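Local coordinates for monomethylamine methyltransferase MtmB1 (Methanosarcina barkeri, PDB 1NTH), which catalyses transfer of the methyl group from monomethylamine to the corrinoid cofactor of its partner protein MtmC, a step of methanogenesis from methylamine, at residues 301-313 / 406-418. Residues are numbered along the deposited sequence; the frame is centred on the assembly and turned at random.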
loop_
_atom_site.group_PDB
_atom_site.type_symbol
_atom_site.label_atom_id
_atom_site.label_comp_id
_atom_site.label_asym_id
_atom_site.label_seq_id
_atom_site.Cartn_x
_atom_site.Cartn_y
_atom_site.Cartn_z
ATOM N N ILE A 301 28.050 32.317 21.417
ATOM C CA ILE A 301 28.715 31.562 22.472
ATOM C C ILE A 301 28.263 31.939 23.882
ATOM O O ILE A 301 28.194 31.082 24.764
ATOM C CB ILE A 301 30.253 31.707 22.384
ATOM C CG1 ILE A 301 30.919 30.724 23.351
ATOM C CG2 ILE A 301 30.668 33.140 22.701
ATOM C CD1 ILE A 301 32.413 30.596 23.167
ATOM N N ARG A 302 27.938 33.209 24.096
ATOM C CA ARG A 302 27.508 33.649 25.419
ATOM C C ARG A 302 26.002 33.599 25.643
ATOM O O ARG A 302 25.532 33.036 26.630
ATOM C CB ARG A 302 27.989 35.076 25.687
ATOM C CG ARG A 302 27.594 35.597 27.063
ATOM C CD ARG A 302 27.980 37.054 27.253
ATOM N NE ARG A 302 27.646 37.525 28.595
ATOM C CZ ARG A 302 27.839 38.769 29.025
ATOM N NH1 ARG A 302 28.366 39.680 28.219
ATOM N NH2 ARG A 302 27.505 39.101 30.265
ATOM N N TRP A 303 25.248 34.185 24.720
ATOM C CA TRP A 303 23.801 34.251 24.851
ATOM C C TRP A 303 23.049 32.980 24.466
ATOM O O TRP A 303 21.917 32.774 24.902
ATOM C CB TRP A 303 23.283 35.439 24.041
ATOM C CG TRP A 303 23.977 36.728 24.394
ATOM C CD1 TRP A 303 24.627 37.569 23.537
ATOM C CD2 TRP A 303 24.078 37.323 25.695
ATOM N NE1 TRP A 303 25.126 38.652 24.223
ATOM C CE2 TRP A 303 24.802 38.528 25.549
ATOM C CE3 TRP A 303 23.623 36.957 26.970
ATOM C CZ2 TRP A 303 25.086 39.370 26.630
ATOM C CZ3 TRP A 303 23.906 37.797 28.049
ATOM C CH2 TRP A 303 24.630 38.990 27.868
ATOM N N GLY A 304 23.673 32.134 23.654
ATOM C CA GLY A 304 23.029 30.896 23.246
ATOM C C GLY A 304 21.805 31.108 22.371
ATOM O O GLY A 304 20.921 30.252 22.313
ATOM N N SER A 305 21.757 32.249 21.689
ATOM C CA SER A 305 20.642 32.581 20.807
ATOM C C SER A 305 21.092 32.671 19.353
ATOM O O SER A 305 22.260 32.932 19.064
ATOM C CB SER A 305 20.012 33.913 21.218
ATOM O OG SER A 305 19.048 34.332 20.265
ATOM N N THR A 306 20.148 32.464 18.440
ATOM C CA THR A 306 20.428 32.518 17.012
ATOM C C THR A 306 20.041 33.869 16.406
ATOM O O THR A 306 20.248 34.096 15.215
ATOM C CB THR A 306 19.638 31.433 16.259
ATOM O OG1 THR A 306 18.251 31.555 16.594
ATOM C CG2 THR A 306 20.134 30.044 16.631
ATOM N N ASN A 307 19.484 34.765 17.213
ATOM C CA ASN A 307 19.070 36.058 16.687
ATOM C C ASN A 307 19.827 37.278 17.208
ATOM O O ASN A 307 19.260 38.366 17.316
ATOM C CB ASN A 307 17.566 36.258 16.894
ATOM C CG ASN A 307 17.129 35.982 18.313
ATOM O OD1 ASN A 307 16.533 34.942 18.601
ATOM N ND2 ASN A 307 17.428 36.912 19.215
ATOM N N THR A 308 21.101 37.103 17.538
ATOM C CA THR A 308 21.892 38.242 17.983
ATOM C C THR A 308 22.372 38.892 16.691
ATOM O O THR A 308 22.301 38.282 15.618
ATOM C CB THR A 308 23.120 37.820 18.825
ATOM O OG1 THR A 308 24.045 37.101 18.002
ATOM C CG2 THR A 308 22.690 36.951 19.999
ATOM N N ARG A 309 22.846 40.127 16.778
ATOM C CA ARG A 309 23.321 40.826 15.594
ATOM C C ARG A 309 24.358 40.001 14.835
ATOM O O ARG A 309 24.295 39.887 13.610
ATOM C CB ARG A 309 23.912 42.182 15.993
ATOM C CG ARG A 309 24.406 43.033 14.830
ATOM C CD ARG A 309 24.837 44.412 15.333
ATOM N NE ARG A 309 23.711 45.173 15.868
ATOM C CZ ARG A 309 22.918 45.956 15.141
ATOM N NH1 ARG A 309 23.128 46.094 13.838
ATOM N NH2 ARG A 309 21.906 46.595 15.715
ATOM N N GLU A 310 25.303 39.413 15.562
ATOM C CA GLU A 310 26.352 38.622 14.935
ATOM C C GLU A 310 25.861 37.350 14.250
ATOM O O GLU A 310 26.246 37.072 13.115
ATOM C CB GLU A 310 27.433 38.261 15.958
ATOM C CG GLU A 310 28.127 39.474 16.563
ATOM C CD GLU A 310 27.500 39.939 17.866
ATOM O OE1 GLU A 310 26.336 39.579 18.151
ATOM O OE2 GLU A 310 28.177 40.683 18.608
ATOM N N THR A 311 25.015 36.585 14.933
ATOM C CA THR A 311 24.506 35.338 14.367
ATOM C C THR A 311 23.573 35.576 13.177
ATOM O O THR A 311 23.520 34.761 12.253
ATOM C CB THR A 311 23.792 34.481 15.442
ATOM O OG1 THR A 311 22.754 35.243 16.064
ATOM C CG2 THR A 311 24.789 34.030 16.506
ATOM N N LEU A 312 22.836 36.682 13.193
ATOM C CA LEU A 312 21.955 36.994 12.074
ATOM C C LEU A 312 22.815 37.333 10.855
ATOM O O LEU A 312 22.503 36.936 9.733
ATOM C CB LEU A 312 21.026 38.164 12.421
ATOM C CG LEU A 312 19.937 37.861 13.460
ATOM C CD1 LEU A 312 19.177 39.135 13.802
ATOM C CD2 LEU A 312 18.976 36.800 12.910
ATOM N N MET A 313 23.912 38.057 11.077
ATOM C CA MET A 313 24.813 38.411 9.983
ATOM C C MET A 313 25.465 37.159 9.401
ATOM O O MET A 313 25.612 37.033 8.186
ATOM C CB MET A 313 25.896 39.376 10.476
ATOM C CG MET A 313 25.375 40.767 10.794
ATOM S SD MET A 313 26.642 41.801 11.560
ATOM C CE MET A 313 27.750 42.064 10.183
ATOM N N ASP A 406 18.625 46.544 11.397
ATOM C CA ASP A 406 19.467 47.313 12.304
ATOM C C ASP A 406 18.617 47.953 13.397
ATOM O O ASP A 406 18.995 47.951 14.569
ATOM C CB ASP A 406 20.235 48.392 11.537
ATOM C CG ASP A 406 21.114 49.234 12.443
ATOM O OD1 ASP A 406 21.934 48.656 13.189
ATOM O OD2 ASP A 406 20.984 50.475 12.410
ATOM N N LYS A 407 17.463 48.490 13.014
ATOM C CA LYS A 407 16.569 49.128 13.976
ATOM C C LYS A 407 15.910 48.119 14.908
ATOM O O LYS A 407 15.768 48.367 16.107
ATOM C CB LYS A 407 15.473 49.913 13.251
ATOM C CG LYS A 407 15.968 51.076 12.412
ATOM C CD LYS A 407 14.799 51.775 11.738
ATOM C CE LYS A 407 15.265 52.932 10.870
ATOM N NZ LYS A 407 14.117 53.593 10.182
ATOM N N LEU A 408 15.502 46.983 14.350
ATOM C CA LEU A 408 14.837 45.949 15.133
ATOM C C LEU A 408 15.756 45.298 16.156
ATOM O O LEU A 408 15.404 45.182 17.330
ATOM C CB LEU A 408 14.255 44.879 14.202
ATOM C CG LEU A 408 13.565 43.684 14.868
ATOM C CD1 LEU A 408 12.482 44.160 15.832
ATOM C CD2 LEU A 408 12.970 42.793 13.788
ATOM N N VAL A 409 16.934 44.872 15.717
ATOM C CA VAL A 409 17.868 44.228 16.626
ATOM C C VAL A 409 18.252 45.178 17.760
ATOM O O VAL A 409 18.494 44.746 18.886
ATOM C CB VAL A 409 19.133 43.757 15.877
ATOM C CG1 VAL A 409 20.135 43.159 16.859
ATOM C CG2 VAL A 409 18.746 42.717 14.821
ATOM N N SER A 410 18.289 46.474 17.463
ATOM C CA SER A 410 18.630 47.475 18.471
ATOM C C SER A 410 17.575 47.549 19.570
ATOM O O SER A 410 17.854 48.006 20.680
ATOM C CB SER A 410 18.788 48.854 17.824
ATOM O OG SER A 410 19.947 48.908 17.011
ATOM N N LEU A 411 16.364 47.095 19.265
ATOM C CA LEU A 411 15.280 47.129 20.239
ATOM C C LEU A 411 15.410 46.092 21.351
ATOM O O LEU A 411 14.751 46.212 22.384
ATOM C CB LEU A 411 13.926 46.948 19.544
ATOM C CG LEU A 411 13.449 48.047 18.591
ATOM C CD1 LEU A 411 12.088 47.671 18.025
ATOM C CD2 LEU A 411 13.366 49.372 19.333
ATOM N N TYR A 412 16.254 45.080 21.161
ATOM C CA TYR A 412 16.397 44.052 22.187
ATOM C C TYR A 412 17.820 43.604 22.513
ATOM O O TYR A 412 18.039 42.952 23.533
ATOM C CB TYR A 412 15.558 42.815 21.809
ATOM C CG TYR A 412 15.998 42.095 20.540
ATOM C CD1 TYR A 412 17.213 41.410 20.484
ATOM C CD2 TYR A 412 15.196 42.100 19.397
ATOM C CE1 TYR A 412 17.621 40.747 19.322
ATOM C CE2 TYR A 412 15.593 41.441 18.230
ATOM C CZ TYR A 412 16.804 40.767 18.200
ATOM O OH TYR A 412 17.201 40.115 17.051
ATOM N N GLU A 413 18.789 43.954 21.674
ATOM C CA GLU A 413 20.161 43.502 21.896
ATOM C C GLU A 413 20.855 43.979 23.170
ATOM O O GLU A 413 21.958 43.532 23.480
ATOM C CB GLU A 413 21.029 43.823 20.674
ATOM C CG GLU A 413 21.423 45.275 20.500
ATOM C CD GLU A 413 22.176 45.499 19.200
ATOM O OE1 GLU A 413 22.883 44.567 18.755
ATOM O OE2 GLU A 413 22.073 46.604 18.625
ATOM N N LYS A 414 20.215 44.867 23.919
ATOM C CA LYS A 414 20.806 45.355 25.159
ATOM C C LYS A 414 20.128 44.705 26.360
ATOM O O LYS A 414 20.432 45.030 27.509
ATOM C CB LYS A 414 20.673 46.880 25.230
ATOM C CG LYS A 414 21.413 47.628 24.137
ATOM C CD LYS A 414 22.916 47.462 24.267
ATOM C CE LYS A 414 23.649 48.250 23.197
ATOM N NZ LYS A 414 25.124 48.093 23.311
ATOM N N ASN A 415 19.230 43.762 26.088
ATOM C CA ASN A 415 18.483 43.089 27.146
ATOM C C ASN A 415 18.660 41.571 27.195
ATOM O O ASN A 415 17.839 40.876 27.792
ATOM C CB ASN A 415 16.997 43.411 26.990
ATOM C CG ASN A 415 16.730 44.901 26.927
ATOM O OD1 ASN A 415 15.712 45.337 26.386
ATOM N ND2 ASN A 415 17.637 45.692 27.489
ATOM N N TYR A 416 19.721 41.056 26.583
ATOM C CA TYR A 416 19.951 39.612 26.578
ATOM C C TYR A 416 20.039 39.034 27.988
ATOM O O TYR A 416 19.428 38.006 28.284
ATOM C CB TYR A 416 21.230 39.283 25.804
ATOM C CG TYR A 416 21.137 39.562 24.319
ATOM C CD1 TYR A 416 22.212 40.119 23.630
ATOM C CD2 TYR A 416 19.972 39.275 23.602
ATOM C CE1 TYR A 416 22.135 40.390 22.264
ATOM C CE2 TYR A 416 19.885 39.541 22.234
ATOM C CZ TYR A 416 20.969 40.099 21.575
ATOM O OH TYR A 416 20.889 40.382 20.230
ATOM N N ALA A 417 20.794 39.698 28.856
ATOM C CA ALA A 417 20.963 39.235 30.229
ATOM C C ALA A 417 19.669 39.286 31.035
ATOM O O ALA A 417 19.506 38.536 31.998
ATOM C CB ALA A 417 22.042 40.060 30.925
ATOM N N SER A 418 18.751 40.162 30.643
ATOM C CA SER A 418 17.489 40.297 31.358
ATOM C C SER A 418 16.279 39.852 30.540
ATOM O O SER A 418 15.157 40.285 30.796
ATOM C CB SER A 418 17.297 41.746 31.812
ATOM O OG SER A 418 17.256 42.632 30.704
HETATM O O HOH W 1 23.015 41.693 19.195
#
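E413 OE1 is gripped twice: R309 NE donates to its syn lone pair over 3.1 Å, almost straight and near the guanidinium plane, while a water donates to it as well. R309 NH2 reaches E413 OE2 at 2.9 Å, completing a side-on, two-nitrogen salt bridge with the carboxylate turned 34° from the guanidinium. The remaining nitrogen, NH1, bonds D406 OD1 at 2.9 Å through the anti lone pair, less squarely, with the oxygen tilted from the guanidinium plane. The arginine's chain runs extended through its first two torsions and bends at the third (chi3 -65°), which swings its flat end across V409 CB and between the two acids. Three N-H-bearing nitrogens suit it to this task; an alanine here would probably leave D406 and E413 as neighbouring negative charges without their shared mate.

The same water accepts from R309 N, in the first turn of its helix, and also touches Y416 OH at 2.7 Å, tying that helix start to E413 and Y416. Deeper in, Y412 OH donates to N307 O in the carbonyl plane, a short 2.7 Å bond that satisfies a buried phenol, while N307 ND2 turns to E348. L312 CD1 against V409 CG2 adds an aliphatic contact beside it. Farther along, Y416 CB sits over the face of W303's six-membered ring, 3.5 Å from its centroid, a CH-pi contact; the two aromatic planes meet obliquely at 44°. The far end of the indole, CZ3 and CH2, also touches A417 CB.

Thus the loop after strand 293-300 and the start of helix 309-325, a beta-alpha unit of the TIM barrel, are joined to the last turns of helix 398-410 and the loop that follows by a salt-bridge network and aromatic packing.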